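Local coordinates for protein Crov588 (Cafeteriavirus, PDB 6NYR) that is of unknown function but folds as a circular leucine-rich repeat protein, built from FNIP repeats that coil into a ring and might offer a surface for binding partners, at residues N181-S186 with N203-S208; L187-F192 with L209-F214; N471-L476 with V490-L495. All coordinates share one frame; numbering follows the deposited sequence.

Contact 1. Residues N181-S186 with N203-S208; sequences NVLPNS and NVLPNS
Leu183 supplies the main bump between these two equivalent Asn-Val-Leu-Pro-Asn-Ser loops, 22 residues apart in a leucine-rich repeat solenoid. With CG anti to the carbonyl carbon (chi1 -61°), its CD1 drops into a hollow made by the Val204 carbonyl, Leu205 and Pro206 CD. Leu183 CD1 comes 3.4 Å from Val204 O and 3.9 Å from Leu205 CD2. Leu205 has nearly the same torsions, so the two leucines lie side by side and point the same way; both also touch Leu190. Further along, the bump comes from the other loop. The rigid ring of Pro206 sets CB and CG against the Pro184 carbonyl, Pro206 CB standing 3.3 Å from Pro184 O, while its CD packs on Leu183. Proline suits this place, being a compact apolar wedge with no N-H of its own to satisfy. Polar links flank the apolar fit. Water 1 accepts from Leu183 N (3.0 Å) and donates to Val204 O, and Ser208 OG lies 2.6 Å from Asn185 O, with Leu187 O as a competing acceptor for its proton. The coils are thus joined here by apolar fit, one water and a hydroxyl, rather than by direct backbone hydrogen bonds.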
# COMPACT_ATOMS: atom_id res chain seq x y z
N ASN A 181 26.38 -5.11 32.58
CA ASN A 181 26.93 -3.78 32.35
C ASN A 181 27.49 -3.60 30.95
O ASN A 181 28.35 -2.73 30.73
CB ASN A 181 28.01 -3.44 33.39
CG ASN A 181 27.51 -3.57 34.81
OD1 ASN A 181 27.80 -4.55 35.49
ND2 ASN A 181 26.75 -2.58 35.28
N VAL A 182 27.05 -4.41 29.99
CA VAL A 182 27.45 -4.23 28.60
C VAL A 182 26.51 -3.29 27.87
O VAL A 182 26.95 -2.42 27.12
CB VAL A 182 27.51 -5.61 27.90
CG1 VAL A 182 27.75 -5.43 26.40
CG2 VAL A 182 28.60 -6.48 28.52
N LEU A 183 25.21 -3.45 28.09
CA LEU A 183 24.20 -2.60 27.46
C LEU A 183 24.11 -1.28 28.21
O LEU A 183 23.97 -1.27 29.44
CB LEU A 183 22.86 -3.31 27.47
CG LEU A 183 22.79 -4.63 26.70
CD1 LEU A 183 21.44 -5.29 26.91
CD2 LEU A 183 23.05 -4.42 25.22
N PRO A 184 24.17 -0.14 27.52
CA PRO A 184 24.15 1.15 28.23
C PRO A 184 22.84 1.38 28.98
O PRO A 184 21.78 0.88 28.61
CB PRO A 184 24.37 2.18 27.12
CG PRO A 184 24.17 1.46 25.82
CD PRO A 184 24.47 0.01 26.08
N ASN A 185 22.95 2.17 30.05
CA ASN A 185 21.81 2.54 30.88
C ASN A 185 20.81 3.42 30.16
O ASN A 185 19.72 3.66 30.69
CB ASN A 185 22.32 3.27 32.13
CG ASN A 185 22.97 2.35 33.14
OD1 ASN A 185 22.40 1.33 33.52
ND2 ASN A 185 24.17 2.70 33.57
N SER A 186 21.17 3.92 28.98
CA SER A 186 20.31 4.78 28.18
C SER A 186 19.51 4.03 27.12
O SER A 186 18.65 4.63 26.47
CB SER A 186 21.16 5.86 27.50
OG SER A 186 22.29 5.28 26.85
N ASN A 203 20.23 -8.29 35.60
CA ASN A 203 21.14 -7.14 35.56
C ASN A 203 21.87 -7.04 34.22
O ASN A 203 22.94 -6.42 34.14
CB ASN A 203 22.15 -7.20 36.70
CG ASN A 203 21.49 -7.18 38.07
OD1 ASN A 203 20.58 -6.39 38.32
ND2 ASN A 203 21.94 -8.05 38.96
N VAL A 204 21.32 -7.64 33.18
CA VAL A 204 21.85 -7.51 31.83
C VAL A 204 21.06 -6.50 31.01
O VAL A 204 21.64 -5.68 30.31
CB VAL A 204 21.87 -8.89 31.14
CG1 VAL A 204 22.22 -8.75 29.67
CG2 VAL A 204 22.85 -9.82 31.85
N LEU A 205 19.73 -6.55 31.09
CA LEU A 205 18.90 -5.57 30.40
C LEU A 205 18.79 -4.30 31.24
O LEU A 205 18.48 -4.38 32.44
CB LEU A 205 17.52 -6.16 30.13
CG LEU A 205 17.51 -7.35 29.17
CD1 LEU A 205 16.11 -7.92 29.03
CD2 LEU A 205 18.08 -6.96 27.81
N PRO A 206 19.04 -3.13 30.67
CA PRO A 206 19.08 -1.91 31.47
C PRO A 206 17.69 -1.46 31.91
O PRO A 206 16.66 -1.88 31.37
CB PRO A 206 19.72 -0.88 30.54
CG PRO A 206 19.37 -1.36 29.16
CD PRO A 206 19.32 -2.87 29.24
N ASN A 207 17.69 -0.57 32.91
CA ASN A 207 16.48 -0.09 33.54
C ASN A 207 15.66 0.85 32.67
O ASN A 207 14.62 1.34 33.11
CB ASN A 207 16.84 0.67 34.82
CG ASN A 207 17.52 2.01 34.53
OD1 ASN A 207 18.03 2.23 33.43
ND2 ASN A 207 17.50 2.91 35.51
N SER A 208 16.11 1.10 31.44
CA SER A 208 15.45 2.05 30.56
C SER A 208 14.86 1.42 29.31
O SER A 208 14.26 2.14 28.50
CB SER A 208 16.45 3.14 30.15
OG SER A 208 17.64 2.55 29.64
O HOH W 1 24.36 -5.51 30.05

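Contact 2. Residues L187-F192 with L209-F214; sequences LTYLEF and LTHLTF
Thr188 O is gripped by two backbone donors: Thr210 N at 2.9 Å, in the carbonyl plane on a lone pair, and His211 N at 3.0 Å, nearly along the C=O axis. This double grip opens a parallel beta ladder between strands 189-191 and 211-213, the recurring inner strands of a leucine-rich repeat solenoid. From there the bonds alternate in parallel fashion: Leu190 N gives to His211 O, Thr213 N to Leu190 O, and Phe192 N to Thr213 O, each fairly straight. Water 2 donates to Leu190 O and also bonds Thr213 OG1. Thr210 OG1 shares a hydrogen bond with His211 ND1 (2.9 Å), in which either may be the donor. Thr188 O is a further possible acceptor for the hydroxyl proton, so OG1 may turn to either; the tie at the imidazole edge could help fix the ring's rotation.

On the face that carries Tyr189 and Glu191, each side chain lies beside its counterpart and points the same way. The Tyr189 and His211 rings, both with CG anti to the carbonyl carbon, form an offset stack with centroids 4.2 Å apart and planes at 7°; His211 CB adds a CH-pi contact over the tyrosine face. Flat rings suit such closely spaced parallel strands, and His167 continues the stack beyond Tyr189. Next to it, the Glu191 CG methylene packs on Thr213 CB.

The other face is the apolar interior. Leu190 and Leu212, both with CG anti to the backbone N, run side by side, and Leu209 CD1 packs against Leu190 CB, 3.8 Å away. Just past the strands, the buried Phe192 and Phe214 repeat one another, planes 5° apart but meeting rim to rim rather than over a face, with Phe192 CD2 3.9 Å from Phe214 CD1.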
# COMPACT_ATOMS: atom_id res chain seq x y z
N LEU A 187 19.77 2.73 26.94
CA LEU A 187 19.19 2.00 25.82
C LEU A 187 17.69 1.83 26.00
O LEU A 187 17.20 1.51 27.09
CB LEU A 187 19.87 0.64 25.69
CG LEU A 187 19.78 -0.09 24.36
CD1 LEU A 187 20.53 0.67 23.27
CD2 LEU A 187 20.33 -1.51 24.50
N THR A 188 16.95 2.05 24.91
CA THR A 188 15.50 1.95 24.91
C THR A 188 14.96 0.95 23.90
O THR A 188 13.94 0.30 24.18
CB THR A 188 14.86 3.31 24.61
OG1 THR A 188 15.21 3.72 23.28
CG2 THR A 188 15.32 4.37 25.60
N TYR A 189 15.60 0.81 22.74
CA TYR A 189 15.21 -0.15 21.71
C TYR A 189 16.34 -1.16 21.54
O TYR A 189 17.47 -0.77 21.25
CB TYR A 189 14.92 0.56 20.38
CG TYR A 189 13.61 1.32 20.31
CD1 TYR A 189 13.31 2.31 21.23
CD2 TYR A 189 12.69 1.05 19.31
CE1 TYR A 189 12.12 3.01 21.17
CE2 TYR A 189 11.49 1.75 19.24
CZ TYR A 189 11.22 2.73 20.16
OH TYR A 189 10.03 3.42 20.09
N LEU A 190 16.03 -2.44 21.71
CA LEU A 190 17.00 -3.51 21.48
C LEU A 190 16.37 -4.54 20.55
O LEU A 190 15.28 -5.05 20.83
CB LEU A 190 17.42 -4.17 22.80
CG LEU A 190 18.41 -5.34 22.70
CD1 LEU A 190 19.66 -4.96 21.93
CD2 LEU A 190 18.77 -5.86 24.10
N GLU A 191 17.05 -4.82 19.44
CA GLU A 191 16.60 -5.83 18.49
C GLU A 191 17.72 -6.82 18.21
O GLU A 191 18.79 -6.43 17.73
CB GLU A 191 16.12 -5.20 17.17
CG GLU A 191 15.61 -6.25 16.20
CD GLU A 191 14.96 -5.66 14.97
OE1 GLU A 191 14.71 -4.44 14.94
OE2 GLU A 191 14.69 -6.43 14.02
N PHE A 192 17.46 -8.09 18.51
CA PHE A 192 18.35 -9.17 18.13
C PHE A 192 17.96 -9.73 16.76
O PHE A 192 16.80 -9.64 16.34
CB PHE A 192 18.33 -10.29 19.16
CG PHE A 192 18.99 -9.93 20.46
CD1 PHE A 192 20.37 -9.84 20.55
CD2 PHE A 192 18.23 -9.67 21.59
CE1 PHE A 192 20.97 -9.50 21.74
CE2 PHE A 192 18.83 -9.33 22.78
CZ PHE A 192 20.20 -9.24 22.86
N LEU A 209 14.99 0.11 29.13
CA LEU A 209 14.56 -0.53 27.90
C LEU A 209 13.04 -0.55 27.81
O LEU A 209 12.36 -0.93 28.76
CB LEU A 209 15.12 -1.95 27.83
CG LEU A 209 15.14 -2.65 26.47
CD1 LEU A 209 16.11 -1.94 25.54
CD2 LEU A 209 15.51 -4.12 26.62
N THR A 210 12.51 -0.12 26.66
CA THR A 210 11.08 -0.12 26.42
C THR A 210 10.64 -1.11 25.35
O THR A 210 9.52 -1.63 25.42
CB THR A 210 10.60 1.28 26.00
OG1 THR A 210 11.28 1.71 24.82
CG2 THR A 210 10.85 2.28 27.13
N HIS A 211 11.49 -1.40 24.36
CA HIS A 211 11.14 -2.26 23.24
C HIS A 211 12.19 -3.35 23.11
O HIS A 211 13.38 -3.05 22.93
CB HIS A 211 11.07 -1.46 21.92
CG HIS A 211 9.89 -0.55 21.82
ND1 HIS A 211 9.69 0.52 22.67
CD2 HIS A 211 8.85 -0.53 20.95
CE1 HIS A 211 8.58 1.15 22.33
NE2 HIS A 211 8.05 0.53 21.29
N LEU A 212 11.76 -4.61 23.18
CA LEU A 212 12.66 -5.75 23.07
C LEU A 212 12.11 -6.70 22.02
O LEU A 212 10.98 -7.19 22.14
CB LEU A 212 12.81 -6.48 24.41
CG LEU A 212 13.67 -7.74 24.41
CD1 LEU A 212 15.09 -7.43 23.94
CD2 LEU A 212 13.70 -8.39 25.79
N THR A 213 12.91 -6.96 20.99
CA THR A 213 12.53 -7.83 19.89
C THR A 213 13.57 -8.94 19.75
O THR A 213 14.76 -8.65 19.64
CB THR A 213 12.44 -7.05 18.56
OG1 THR A 213 11.47 -6.01 18.69
CG2 THR A 213 12.06 -7.97 17.41
N PHE A 214 13.11 -10.19 19.77
CA PHE A 214 13.96 -11.33 19.49
C PHE A 214 13.78 -11.79 18.05
O PHE A 214 12.82 -11.42 17.36
CB PHE A 214 13.68 -12.50 20.44
CG PHE A 214 14.06 -12.23 21.86
CD1 PHE A 214 15.38 -12.19 22.25
CD2 PHE A 214 13.08 -12.01 22.81
CE1 PHE A 214 15.73 -11.92 23.56
CE2 PHE A 214 13.42 -11.75 24.13
CZ PHE A 214 14.75 -11.70 24.50
O HOH W 2 12.78 -3.83 19.67

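Contact 3. Residues N471-L476 with V490-L495; sequences NSLTYL and VLPDRL
Leu495 sets its CD1 methyl against the Thr474 carbonyl, 3.3 Å from Thr474 O. CG lies anti to the backbone N (chi1 -176°), which carries the branched end toward the start of the neighbouring strand. Leu495 CD1 also rests 4.0 Å from Leu476 CB, so one leucine serves both the bend before the strand and the apolar interior. This is the junction of successive coils in a leucine-rich repeat solenoid: the turn before one inner strand packs on the start of the preceding strand, and repeated leucines fill the interior. Leu476 and Leu491 cross at about a right angle and touch methyl to methyl, CD2 to CD2, at 3.8 Å. Pro492 faces Leu473, its CG 3.8 Å from Leu473 CB; a stiff apolar ring fits here, where a type I beta turn begins and runs to Leu495. At the surface the extended Arg494 passes its aliphatic CB, CG and CD along the Asn471 carbonyl, each about 4.0 Å from Asn471 O. No hydrogen bond crosses between these segments: Leu473 O and Leu495 N are close but badly angled. The ladder starts just beyond, where Thr474 bonds the backbone of Thr496 and Tyr497. Thr474 OG1 hydrogen-bonds a glycerol, probably from the crystallisation liquor. Strands 453-455 and 497-499 flank strand 475-477, Leu476 touching Leu454 on one and Leu498 on the other, while Leu491 also reaches Leu498.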
# COMPACT_ATOMS: atom_id res chain seq x y z
N ASN A 471 -33.29 5.29 -4.88
CA ASN A 471 -33.28 6.69 -5.28
C ASN A 471 -31.94 7.36 -5.02
O ASN A 471 -31.53 8.24 -5.79
CB ASN A 471 -34.38 7.45 -4.55
CG ASN A 471 -35.75 6.80 -4.73
OD1 ASN A 471 -36.48 6.59 -3.76
ND2 ASN A 471 -36.10 6.48 -5.97
N SER A 472 -31.23 6.96 -3.97
CA SER A 472 -30.00 7.63 -3.56
C SER A 472 -28.76 7.07 -4.24
O SER A 472 -27.66 7.52 -3.93
CB SER A 472 -29.85 7.54 -2.04
OG SER A 472 -30.36 6.30 -1.56
N LEU A 473 -28.91 6.11 -5.16
CA LEU A 473 -27.76 5.44 -5.74
C LEU A 473 -26.87 6.42 -6.49
O LEU A 473 -27.33 7.13 -7.38
CB LEU A 473 -28.22 4.34 -6.69
CG LEU A 473 -27.20 3.24 -7.01
CD1 LEU A 473 -26.95 2.39 -5.77
CD2 LEU A 473 -27.66 2.39 -8.18
N THR A 474 -25.59 6.46 -6.11
CA THR A 474 -24.60 7.24 -6.84
C THR A 474 -23.62 6.39 -7.64
O THR A 474 -23.00 6.91 -8.58
CB THR A 474 -23.79 8.12 -5.87
OG1 THR A 474 -23.16 7.29 -4.88
CG2 THR A 474 -24.68 9.15 -5.20
N TYR A 475 -23.49 5.11 -7.31
CA TYR A 475 -22.43 4.25 -7.84
C TYR A 475 -23.02 2.90 -8.21
O TYR A 475 -23.59 2.22 -7.35
CB TYR A 475 -21.31 4.09 -6.81
CG TYR A 475 -20.17 3.19 -7.23
CD1 TYR A 475 -20.30 1.80 -7.18
CD2 TYR A 475 -18.97 3.72 -7.67
CE1 TYR A 475 -19.26 0.98 -7.57
CE2 TYR A 475 -17.92 2.90 -8.05
CZ TYR A 475 -18.07 1.53 -8.01
OH TYR A 475 -17.04 0.71 -8.39
N LEU A 476 -22.88 2.52 -9.47
CA LEU A 476 -23.38 1.24 -9.97
C LEU A 476 -22.27 0.57 -10.77
O LEU A 476 -21.84 1.10 -11.80
CB LEU A 476 -24.63 1.42 -10.83
CG LEU A 476 -25.17 0.17 -11.52
CD1 LEU A 476 -25.50 -0.90 -10.48
CD2 LEU A 476 -26.39 0.50 -12.37
N VAL A 490 -34.82 3.40 -15.55
CA VAL A 490 -34.19 2.37 -14.73
C VAL A 490 -33.09 2.96 -13.86
O VAL A 490 -33.06 2.74 -12.65
CB VAL A 490 -33.64 1.22 -15.61
CG1 VAL A 490 -32.88 0.22 -14.76
CG2 VAL A 490 -34.78 0.54 -16.35
N LEU A 491 -32.19 3.73 -14.45
CA LEU A 491 -31.10 4.36 -13.69
C LEU A 491 -31.63 5.56 -12.92
O LEU A 491 -32.25 6.45 -13.52
CB LEU A 491 -29.97 4.77 -14.63
CG LEU A 491 -29.37 3.61 -15.43
CD1 LEU A 491 -28.42 4.11 -16.52
CD2 LEU A 491 -28.66 2.61 -14.52
N PRO A 492 -31.42 5.63 -11.61
CA PRO A 492 -32.01 6.72 -10.82
C PRO A 492 -31.32 8.06 -11.08
O PRO A 492 -30.28 8.15 -11.73
CB PRO A 492 -31.83 6.26 -9.37
CG PRO A 492 -30.65 5.33 -9.41
CD PRO A 492 -30.67 4.67 -10.77
N ASP A 493 -31.94 9.11 -10.53
CA ASP A 493 -31.61 10.48 -10.89
C ASP A 493 -30.38 11.04 -10.19
O ASP A 493 -29.95 12.15 -10.54
CB ASP A 493 -32.80 11.40 -10.58
CG ASP A 493 -34.02 11.07 -11.40
OD1 ASP A 493 -33.85 10.61 -12.55
OD2 ASP A 493 -35.15 11.27 -10.90
N ARG A 494 -29.81 10.34 -9.21
CA ARG A 494 -28.60 10.81 -8.56
C ARG A 494 -27.37 9.99 -8.94
O ARG A 494 -26.29 10.20 -8.37
CB ARG A 494 -28.76 10.80 -7.04
CG ARG A 494 -29.77 11.81 -6.52
CD ARG A 494 -29.85 11.80 -5.00
NE ARG A 494 -30.67 12.89 -4.49
CZ ARG A 494 -30.19 13.99 -3.91
NH1 ARG A 494 -28.89 14.15 -3.76
NH2 ARG A 494 -31.03 14.92 -3.48
N LEU A 495 -27.49 9.09 -9.91
CA LEU A 495 -26.37 8.26 -10.33
C LEU A 495 -25.30 9.10 -10.99
O LEU A 495 -25.56 9.77 -11.99
CB LEU A 495 -26.85 7.17 -11.28
CG LEU A 495 -25.85 6.12 -11.77
CD1 LEU A 495 -25.18 5.42 -10.61
CD2 LEU A 495 -26.57 5.12 -12.67

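Contacts 1 and 2 join the same pair of successive coils at different depths: the centre of contact 1 lies about 38 Å from the centre of the chain, that of contact 2 about 27 Å. They meet where Leu190 receives Leu183 and Leu205, and Ser208 OG also reaches Leu187 O. Contact 3, across the ring, pairs the entry to one strand with the loop leading to the next. All are partly buried, but contact 1 has four exposed residues among eleven touching ones, contact 2 two of twelve. Only contact 2 has a backbone hydrogen-bonded ladder; contact 1 combines leucine and proline packing with a water bridge and a serine hydroxyl, and contact 3 has no hydrogen bond across it.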